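Long-range contacts in 16S rRNA methyltransferase (Streptomyces sp. DSM 40477, PDB 3MQ2), which methylates the N1 position of adenine 1408 in 16S rRNA, using S-adenosyl-L-methionine, and so confers resistance to aminoglycosides such as kanamycin, neomycin and apramycin: residues D29-V34 with V99-V104; K44-N49 with L80-Y85; F136-N141 with A174-A179. All coordinates share one frame; numbering follows the deposited sequence. Where two conformers were deposited one is given.

Interaction 1 of 3, residues D29-V34 with V99-V104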
loop_
_atom_site.group_PDB
_atom_site.type_symbol
_atom_site.label_atom_id
_atom_site.label_comp_id
_atom_site.label_asym_id
_atom_site.label_seq_id
_atom_site.Cartn_x
_atom_site.Cartn_y
_atom_site.Cartn_z
ATOM N N ASP A 29 -14.269 8.764 3.280
ATOM C CA ASP A 29 -13.809 7.513 2.690
ATOM C C ASP A 29 -12.549 7.033 3.399
ATOM O O ASP A 29 -11.981 7.752 4.217
ATOM C CB ASP A 29 -13.533 7.716 1.203
ATOM C CG ASP A 29 -13.640 6.429 0.400
ATOM O OD1 ASP A 29 -13.961 5.367 0.986
ATOM O OD2 ASP A 29 -13.414 6.492 -0.827
ATOM N N VAL A 30 -12.121 5.822 3.076
ATOM C CA VAL A 30 -10.930 5.251 3.702
ATOM C C VAL A 30 -9.903 4.889 2.635
ATOM O O VAL A 30 -10.247 4.307 1.602
ATOM C CB VAL A 30 -11.274 3.993 4.531
ATOM C CG1 VAL A 30 -10.008 3.330 5.053
ATOM C CG2 VAL A 30 -12.203 4.346 5.692
ATOM N N VAL A 31 -8.642 5.240 2.892
ATOM C CA VAL A 31 -7.517 4.852 2.044
ATOM C C VAL A 31 -6.669 3.901 2.862
ATOM O O VAL A 31 -6.462 4.154 4.032
ATOM C CB VAL A 31 -6.649 6.082 1.696
ATOM C CG1 VAL A 31 -5.407 5.685 0.908
ATOM C CG2 VAL A 31 -7.466 7.116 0.919
ATOM N N LEU A 32 -6.201 2.809 2.260
ATOM C CA LEU A 32 -5.376 1.829 2.974
ATOM C C LEU A 32 -4.030 1.664 2.283
ATOM O O LEU A 32 -3.985 1.414 1.080
ATOM C CB LEU A 32 -6.086 0.475 3.012
ATOM C CG LEU A 32 -5.298 -0.686 3.621
ATOM C CD1 LEU A 32 -5.039 -0.431 5.105
ATOM C CD2 LEU A 32 -6.050 -1.992 3.446
ATOM N N ASP A 33 -2.940 1.798 3.040
ATOM C CA ASP A 33 -1.602 1.539 2.511
ATOM C C ASP A 33 -1.106 0.222 3.108
ATOM O O ASP A 33 -0.978 0.107 4.323
ATOM C CB ASP A 33 -0.639 2.678 2.875
ATOM C CG ASP A 33 0.687 2.594 2.125
ATOM O OD1 ASP A 33 0.702 2.040 1.009
ATOM O OD2 ASP A 33 1.715 3.089 2.638
ATOM N N VAL A 34 -0.837 -0.761 2.255
ATOM C CA VAL A 34 -0.413 -2.088 2.695
ATOM C C VAL A 34 1.098 -2.243 2.554
ATOM O O VAL A 34 1.643 -2.071 1.467
ATOM C CB VAL A 34 -1.132 -3.190 1.879
ATOM C CG1 VAL A 34 -0.636 -4.581 2.292
ATOM C CG2 VAL A 34 -2.652 -3.056 2.043
ATOM N N VAL A 99 -13.000 -0.244 2.207
ATOM C CA VAL A 99 -11.907 0.650 1.809
ATOM C C VAL A 99 -12.173 1.165 0.388
ATOM O O VAL A 99 -12.635 0.411 -0.462
ATOM C CB VAL A 99 -10.550 -0.077 1.871
ATOM C CG1 VAL A 99 -9.453 0.771 1.226
ATOM C CG2 VAL A 99 -10.193 -0.435 3.325
ATOM N N GLY A 100 -11.886 2.446 0.137
ATOM C CA GLY A 100 -12.167 3.059 -1.156
ATOM C C GLY A 100 -10.971 3.260 -2.066
ATOM O O GLY A 100 -11.121 3.511 -3.267
ATOM N N GLU A 101 -9.777 3.161 -1.494
ATOM C CA GLU A 101 -8.550 3.329 -2.264
ATOM C C GLU A 101 -7.464 2.525 -1.568
ATOM O O GLU A 101 -7.308 2.610 -0.345
ATOM C CB GLU A 101 -8.180 4.810 -2.336
ATOM C CG GLU A 101 -6.840 5.096 -3.014
ATOM C CD GLU A 101 -6.677 6.563 -3.362
ATOM O OE1 GLU A 101 -5.533 6.996 -3.613
ATOM O OE2 GLU A 101 -7.695 7.285 -3.393
ATOM N N LEU A 102 -6.758 1.712 -2.346
ATOM C CA LEU A 102 -5.755 0.797 -1.824
ATOM C C LEU A 102 -4.404 1.064 -2.491
ATOM O O LEU A 102 -4.321 1.125 -3.719
ATOM C CB LEU A 102 -6.185 -0.635 -2.116
ATOM C CG LEU A 102 -5.189 -1.722 -1.742
ATOM C CD1 LEU A 102 -5.159 -1.864 -0.230
ATOM C CD2 LEU A 102 -5.601 -3.033 -2.393
ATOM N N HIS A 103 -3.359 1.239 -1.679
ATOM C CA HIS A 103 -2.001 1.436 -2.191
ATOM C C HIS A 103 -1.095 0.298 -1.757
ATOM O O HIS A 103 -1.143 -0.142 -0.611
ATOM C CB HIS A 103 -1.394 2.748 -1.676
ATOM C CG HIS A 103 -2.125 3.975 -2.109
ATOM N ND1 HIS A 103 -1.753 5.240 -1.699
ATOM C CD2 HIS A 103 -3.213 4.143 -2.898
ATOM C CE1 HIS A 103 -2.572 6.130 -2.226
ATOM N NE2 HIS A 103 -3.467 5.490 -2.962
ATOM N N VAL A 104 -0.272 -0.179 -2.684
ATOM C CA VAL A 104 0.801 -1.109 -2.345
ATOM C C VAL A 104 2.046 -0.576 -3.026
ATOM O O VAL A 104 2.180 -0.686 -4.251
ATOM C CB VAL A 104 0.534 -2.530 -2.866
ATOM C CG1 VAL A 104 1.708 -3.471 -2.470
ATOM C CG2 VAL A 104 -0.785 -3.068 -2.311
#

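Interaction 2 of 3, residues K44-N49 with L80-Y85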
loop_
_atom_site.group_PDB
_atom_site.type_symbol
_atom_site.label_atom_id
_atom_site.label_comp_id
_atom_site.label_asym_id
_atom_site.label_seq_id
_atom_site.Cartn_x
_atom_site.Cartn_y
_atom_site.Cartn_z
ATOM N N LYS A 44 1.748 11.724 4.397
ATOM C CA LYS A 44 1.461 12.701 3.345
ATOM C C LYS A 44 0.018 12.624 2.870
ATOM O O LYS A 44 -0.657 13.645 2.761
ATOM C CB LYS A 44 2.407 12.546 2.147
ATOM C CG LYS A 44 1.934 13.346 0.921
ATOM C CD LYS A 44 3.003 13.438 -0.153
ATOM C CE LYS A 44 2.597 14.387 -1.280
ATOM N NZ LYS A 44 3.704 14.599 -2.271
ATOM N N VAL A 45 -0.468 11.416 2.593
ATOM C CA VAL A 45 -1.839 11.271 2.127
ATOM C C VAL A 45 -2.836 11.860 3.126
ATOM O O VAL A 45 -3.734 12.614 2.741
ATOM C CB VAL A 45 -2.183 9.804 1.786
ATOM C CG1 VAL A 45 -3.652 9.662 1.374
ATOM C CG2 VAL A 45 -1.272 9.303 0.676
ATOM N N ALA A 46 -2.667 11.538 4.409
ATOM C CA ALA A 46 -3.577 12.056 5.428
ATOM C C ALA A 46 -3.487 13.580 5.524
ATOM O O ALA A 46 -4.506 14.262 5.636
ATOM C CB ALA A 46 -3.310 11.396 6.790
ATOM N N ARG A 47 -2.268 14.108 5.468
ATOM C CA ARG A 47 -2.055 15.546 5.550
ATOM C C ARG A 47 -2.803 16.250 4.422
ATOM O O ARG A 47 -3.448 17.289 4.628
ATOM C CB ARG A 47 -0.564 15.853 5.442
ATOM C CG ARG A 47 -0.246 17.327 5.279
ATOM C CD ARG A 47 -0.400 18.057 6.592
ATOM N NE ARG A 47 0.617 17.653 7.556
ATOM C CZ ARG A 47 0.631 18.040 8.827
ATOM N NH1 ARG A 47 -0.321 18.840 9.290
ATOM N NH2 ARG A 47 1.597 17.627 9.635
ATOM N N GLN A 48 -2.726 15.672 3.228
ATOM C CA GLN A 48 -3.274 16.315 2.035
ATOM C C GLN A 48 -4.751 16.015 1.799
ATOM O O GLN A 48 -5.400 16.665 0.971
ATOM C CB GLN A 48 -2.462 15.919 0.805
ATOM C CG GLN A 48 -1.036 16.436 0.835
ATOM C CD GLN A 48 -0.276 16.127 -0.437
ATOM O OE1 GLN A 48 0.816 16.651 -0.662
ATOM N NE2 GLN A 48 -0.850 15.273 -1.277
ATOM N N ASN A 49 -5.274 15.032 2.526
ATOM C CA ASN A 49 -6.667 14.609 2.397
ATOM C C ASN A 49 -7.386 14.574 3.752
ATOM O O ASN A 49 -7.726 13.499 4.250
ATOM C CB ASN A 49 -6.740 13.221 1.751
ATOM C CG ASN A 49 -6.177 13.194 0.339
ATOM O OD1 ASN A 49 -6.901 13.419 -0.632
ATOM N ND2 ASN A 49 -4.886 12.903 0.217
ATOM N N LEU A 80 -2.017 14.116 13.370
ATOM C CA LEU A 80 -3.097 14.024 12.392
ATOM C C LEU A 80 -4.175 13.093 12.919
ATOM O O LEU A 80 -3.882 11.951 13.279
ATOM C CB LEU A 80 -2.579 13.456 11.069
ATOM C CG LEU A 80 -1.580 14.303 10.282
ATOM C CD1 LEU A 80 -1.048 13.522 9.092
ATOM C CD2 LEU A 80 -2.232 15.593 9.826
ATOM N N PRO A 81 -5.429 13.568 12.961
ATOM C CA PRO A 81 -6.534 12.771 13.501
ATOM C C PRO A 81 -6.998 11.685 12.542
ATOM O O PRO A 81 -7.637 10.728 12.976
ATOM C CB PRO A 81 -7.654 13.805 13.643
ATOM C CG PRO A 81 -7.390 14.761 12.523
ATOM C CD PRO A 81 -5.886 14.883 12.473
ATOM N N ASN A 82 -6.682 11.841 11.262
ATOM C CA ASN A 82 -7.223 10.970 10.216
ATOM C C ASN A 82 -6.212 9.949 9.719
ATOM O O ASN A 82 -6.209 9.586 8.549
ATOM C CB ASN A 82 -7.726 11.802 9.035
ATOM C CG ASN A 82 -6.616 12.608 8.366
ATOM O OD1 ASN A 82 -5.671 13.054 9.024
ATOM N ND2 ASN A 82 -6.727 12.798 7.056
ATOM N N LEU A 83 -5.356 9.493 10.621
ATOM C CA LEU A 83 -4.273 8.584 10.266
ATOM C C LEU A 83 -4.128 7.520 11.347
ATOM O O LEU A 83 -4.010 7.828 12.533
ATOM C CB LEU A 83 -2.972 9.376 10.118
ATOM C CG LEU A 83 -1.698 8.607 9.763
ATOM C CD1 LEU A 83 -1.891 7.752 8.502
ATOM C CD2 LEU A 83 -0.557 9.610 9.570
ATOM N N LEU A 84 -4.139 6.266 10.924
ATOM C CA LEU A 84 -4.088 5.147 11.837
ATOM C C LEU A 84 -3.073 4.136 11.315
ATOM O O LEU A 84 -3.195 3.655 10.192
ATOM C CB LEU A 84 -5.480 4.511 11.921
ATOM C CG LEU A 84 -5.621 3.182 12.640
ATOM C CD1 LEU A 84 -5.328 3.358 14.117
ATOM C CD2 LEU A 84 -7.041 2.648 12.440
ATOM N N TYR A 85 -2.064 3.838 12.129
ATOM C CA TYR A 85 -1.075 2.817 11.800
ATOM C C TYR A 85 -1.414 1.512 12.516
ATOM O O TYR A 85 -1.672 1.504 13.725
ATOM C CB TYR A 85 0.327 3.281 12.212
ATOM C CG TYR A 85 0.837 4.411 11.357
ATOM C CD1 TYR A 85 1.361 4.165 10.101
ATOM C CD2 TYR A 85 0.769 5.731 11.799
ATOM C CE1 TYR A 85 1.826 5.200 9.310
ATOM C CE2 TYR A 85 1.217 6.774 11.014
ATOM C CZ TYR A 85 1.742 6.498 9.770
ATOM O OH TYR A 85 2.196 7.527 8.984
#

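Interaction 3 of 3, residues F136-N141 with A174-A179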
loop_
_atom_site.group_PDB
_atom_site.type_symbol
_atom_site.label_atom_id
_atom_site.label_comp_id
_atom_site.label_asym_id
_atom_site.label_seq_id
_atom_site.Cartn_x
_atom_site.Cartn_y
_atom_site.Cartn_z
ATOM N N PHE A 136 -7.165 1.240 -6.967
ATOM C CA PHE A 136 -5.904 0.696 -6.451
ATOM C C PHE A 136 -4.708 1.233 -7.213
ATOM O O PHE A 136 -4.811 1.592 -8.393
ATOM C CB PHE A 136 -5.882 -0.839 -6.439
ATOM C CG PHE A 136 -5.766 -1.483 -7.802
ATOM C CD1 PHE A 136 -4.535 -1.601 -8.443
ATOM C CD2 PHE A 136 -6.891 -2.016 -8.417
ATOM C CE1 PHE A 136 -4.442 -2.226 -9.688
ATOM C CE2 PHE A 136 -6.806 -2.637 -9.647
ATOM C CZ PHE A 136 -5.583 -2.747 -10.288
ATOM N N LEU A 137 -3.579 1.277 -6.512
ATOM C CA LEU A 137 -2.284 1.588 -7.083
ATOM C C LEU A 137 -1.299 0.568 -6.544
ATOM O O LEU A 137 -1.108 0.464 -5.325
ATOM C CB LEU A 137 -1.845 2.983 -6.659
ATOM C CG LEU A 137 -0.365 3.308 -6.834
ATOM C CD1 LEU A 137 0.053 3.223 -8.299
ATOM C CD2 LEU A 137 -0.104 4.686 -6.278
ATOM N N VAL A 138 -0.694 -0.202 -7.441
ATOM C CA VAL A 138 0.426 -1.062 -7.076
ATOM C C VAL A 138 1.645 -0.499 -7.778
ATOM O O VAL A 138 1.679 -0.428 -9.006
ATOM C CB VAL A 138 0.224 -2.522 -7.523
ATOM C CG1 VAL A 138 1.483 -3.332 -7.233
ATOM C CG2 VAL A 138 -0.984 -3.152 -6.824
ATOM N N ALA A 139 2.639 -0.070 -7.011
ATOM C CA ALA A 139 3.814 0.523 -7.636
ATOM C C ALA A 139 4.946 -0.468 -7.478
ATOM O O ALA A 139 5.486 -0.646 -6.381
ATOM C CB ALA A 139 4.153 1.844 -6.998
ATOM N N LEU A 140 5.276 -1.151 -8.569
ATOM C CA LEU A 140 6.294 -2.192 -8.510
ATOM C C LEU A 140 7.683 -1.580 -8.566
ATOM O O LEU A 140 7.967 -0.759 -9.427
ATOM C CB LEU A 140 6.140 -3.161 -9.676
ATOM C CG LEU A 140 4.878 -4.009 -9.721
ATOM C CD1 LEU A 140 4.914 -4.901 -10.950
ATOM C CD2 LEU A 140 4.729 -4.845 -8.442
ATOM N N ASN A 141 8.537 -1.984 -7.630
ATOM C CA ASN A 141 9.952 -1.634 -7.688
ATOM C C ASN A 141 10.618 -2.600 -8.649
ATOM O O ASN A 141 10.775 -3.787 -8.342
ATOM C CB ASN A 141 10.570 -1.769 -6.296
ATOM C CG ASN A 141 12.040 -1.375 -6.261
ATOM O OD1 ASN A 141 12.684 -1.208 -7.297
ATOM N ND2 ASN A 141 12.583 -1.243 -5.048
ATOM N N ALA A 174 -8.576 -12.563 -9.716
ATOM C CA ALA A 174 -8.601 -12.259 -8.291
ATOM C C ALA A 174 -9.542 -11.103 -7.977
ATOM O O ALA A 174 -9.633 -10.667 -6.836
ATOM C CB ALA A 174 -7.195 -11.948 -7.786
ATOM N N GLY A 175 -10.232 -10.603 -8.997
ATOM C CA GLY A 175 -11.190 -9.528 -8.807
ATOM C C GLY A 175 -10.619 -8.120 -8.862
ATOM O O GLY A 175 -11.218 -7.195 -8.319
ATOM N N TRP A 176 -9.457 -7.957 -9.492
ATOM C CA TRP A 176 -8.893 -6.630 -9.735
ATOM C C TRP A 176 -8.938 -6.303 -11.219
ATOM O O TRP A 176 -8.451 -7.072 -12.040
ATOM C CB TRP A 176 -7.432 -6.544 -9.293
ATOM C CG TRP A 176 -7.179 -6.718 -7.818
ATOM C CD1 TRP A 176 -7.781 -7.607 -6.967
ATOM C CD2 TRP A 176 -6.232 -5.984 -7.035
ATOM N NE1 TRP A 176 -7.255 -7.466 -5.693
ATOM C CE2 TRP A 176 -6.304 -6.473 -5.712
ATOM C CE3 TRP A 176 -5.316 -4.964 -7.328
ATOM C CZ2 TRP A 176 -5.507 -5.975 -4.688
ATOM C CZ3 TRP A 176 -4.521 -4.466 -6.303
ATOM C CH2 TRP A 176 -4.625 -4.971 -5.000
ATOM N N LYS A 177 -9.520 -5.157 -11.554
ATOM C CA LYS A 177 -9.552 -4.700 -12.941
ATOM C C LYS A 177 -8.346 -3.817 -13.204
ATOM O O LYS A 177 -8.298 -2.670 -12.758
ATOM C CB LYS A 177 -10.841 -3.934 -13.234
ATOM C CG LYS A 177 -10.853 -3.237 -14.590
ATOM C CD LYS A 177 -10.478 -4.193 -15.711
ATOM C CE LYS A 177 -10.465 -3.487 -17.062
ATOM N NZ LYS A 177 -11.771 -2.853 -17.373
ATOM N N LEU A 178 -7.365 -4.365 -13.920
ATOM C CA LEU A 178 -6.141 -3.625 -14.219
ATOM C C LEU A 178 -6.373 -2.727 -15.422
ATOM O O LEU A 178 -6.453 -3.206 -16.553
ATOM C CB LEU A 178 -4.973 -4.582 -14.479
ATOM C CG LEU A 178 -3.610 -3.926 -14.726
ATOM C CD1 LEU A 178 -3.237 -2.962 -13.603
ATOM C CD2 LEU A 178 -2.534 -4.990 -14.900
ATOM N N ALA A 179 -6.483 -1.424 -15.169
ATOM C CA ALA A 179 -6.890 -0.472 -16.200
ATOM C C ALA A 179 -5.703 0.201 -16.865
ATOM O O ALA A 179 -5.766 0.574 -18.034
ATOM C CB ALA A 179 -7.802 0.576 -15.600
#

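Interaction 1 of 3, residues D29-V34 with V99-V104
L32 and L102 run alongside each other in the same direction, CD2 of L32 3.8 Å from CD1 of L102, on two neighbouring parallel strands in the middle of the Rossmann-like methyltransferase sheet. The backbone ladder is regular here. L32 gives its N-H to E101 O and receives that of H103, and V34 N binds H103 O at 2.9 Å with an almost straight N-H...O angle of 177°.

The tight part is the leucine face. L102 CD1 also reaches V34 CG2, 3.6 Å away, while V99 CG1 packs on L32 CB. L96, V129 and L57 close round the same aliphatic groups, and branched apolar residues suit a buried face.

The other face carries V31, D33, E101 and H103, and is more polar. CG1 of V31 sits over one face of the H103 imidazole, toward its rim, 4.2 Å from CE1. In H103, chi1 (-62°) sets CG anti to the carbonyl carbon; the ring's NE2 donates to the anti lone pair of E101 OE1 at 2.6 Å, close to the ring plane. Its ND1 is bonded to H41 NE2 of helix 40-48, so both nitrogens are engaged and the ring's rotation is fixed. E101 OE2 forms a salt bridge with R52, and D33, near the bound S-adenosyl-L-homocysteine, is held by T36 OG1.

Toward the partly exposed D29 the pairing slackens as the strand changes direction at G100. V30 O receives G100 N at 2.9 Å, but E101 N only weakly, at 3.3 Å and 134°. The D29 carboxylate, salt-bridged to R131, lies against a glycine that brings no side chain into its way: OD1 rests 3.6 Å from G100 CA.

Interaction 2 of 3, residues K44-N49 with L80-Y85
N82 turns its amide onto A46 near the end of helix 40-48. From CB, which points toward the helix, the chain takes the crowded position, CG lying between the backbone N and the carbonyl carbon (chi1 62°). CG comes within 3.9 Å of A46 CB, and OD1 lies still nearer that methyl, at 3.6 Å. ND2, the other tip, donates to A46 O at 3.0 Å. This bond is straight at the hydrogen (175°) and lies in the plane of the amide, but it meets the carbonyl well to one side of the C=O direction. ND2 is also bonded to R52 O. An asparagine suits this place because one short amide can serve carbonyls of both the last helical turn and the neighbouring strand.

Beside it, the small A46 lets the chains approach: its CB touches L83 CB at 3.9 Å and L80 CD1 at the same distance. L80 CD2 lies over one face of the R47 guanidinium, 3.8 Å from NH1, where R47 is exposed.

Helix 40-48, the crossover between parallel strands 29-34 and 52-58, thus packs through A46 on V54 of strand 52-58 and on L83 of the outermost strand 83-87, whose L83 also meets A71 of helix 65-71.

Interaction 3 of 3, residues F136-N141 with A174-A179
F136 and W176 form an edge-to-face aromatic pair near one edge of the Rossmann-like methyltransferase sheet, where the antiparallel strand 209-216 lies between strand 134-141 and the outermost strand 176-184. The two segments are therefore not paired by backbone. Their strand axes stand 9.3 Å apart; the distance is bridged by side chains, and the long flat groups of F136 and W176 suit it.

The indole presents the edge of its six-membered ring to the phenyl face. W176 CE3 lies over the centre of the F136 ring, 3.5 Å from CD2, with the ring planes inclined at 52° and the centroids 4.5 Å apart. F136 gets there with CG between its backbone N and carbonyl carbon (chi1 72°). At the far edge of the phenyl ring, CZ meets the L178 backbone near the ring plane, 4.1 Å from CA, and L178 CD1 comes equally close. K177 O lies 3.5 Å from CE2. On the same strand as F136, V138 crosses the indole at about a right angle, its CG2 3.8 Å from W176 CZ3.

The next shell fixes the indole. L102 of strand 99-105 and I216 of strand 209-216 pack on it from the sheet, M126 and A127 from helix 121-128, and the Y171 ring meets it steeply. Tryptophan suits this layer because its broad apolar surface packs against both sheet and helix while its single polar atom can still be satisfied.

Further out, helix 160-173 ends in a Schellman motif at G175, whose positive phi (87°) is readily adopted by glycine and directs the chain straight into W176. Buried at the other end of the indole, NE1 is hydrogen-bonded to the backbone O of L123.

Overall arrangement
All three interactions reach one seven-stranded sheet. Interaction 1 is its core, joining adjacent parallel strands mainly by backbone hydrogen bonds, with apolar packing on one face and a polar network on the other. Interaction 3 is also buried but lacks such bonds: it is aromatic and aliphatic packing between strands separated by a third. The two are in direct contact, since V104 pairs with L137 and A139, and L102 packs on W176. Interaction 2, partly buried and on the opposite side of the chain's centre from interaction 3, seats a helix end by one amide bond and small apolar contacts. R52 links it to interaction 1, bonding N82 and N49 as well as E101.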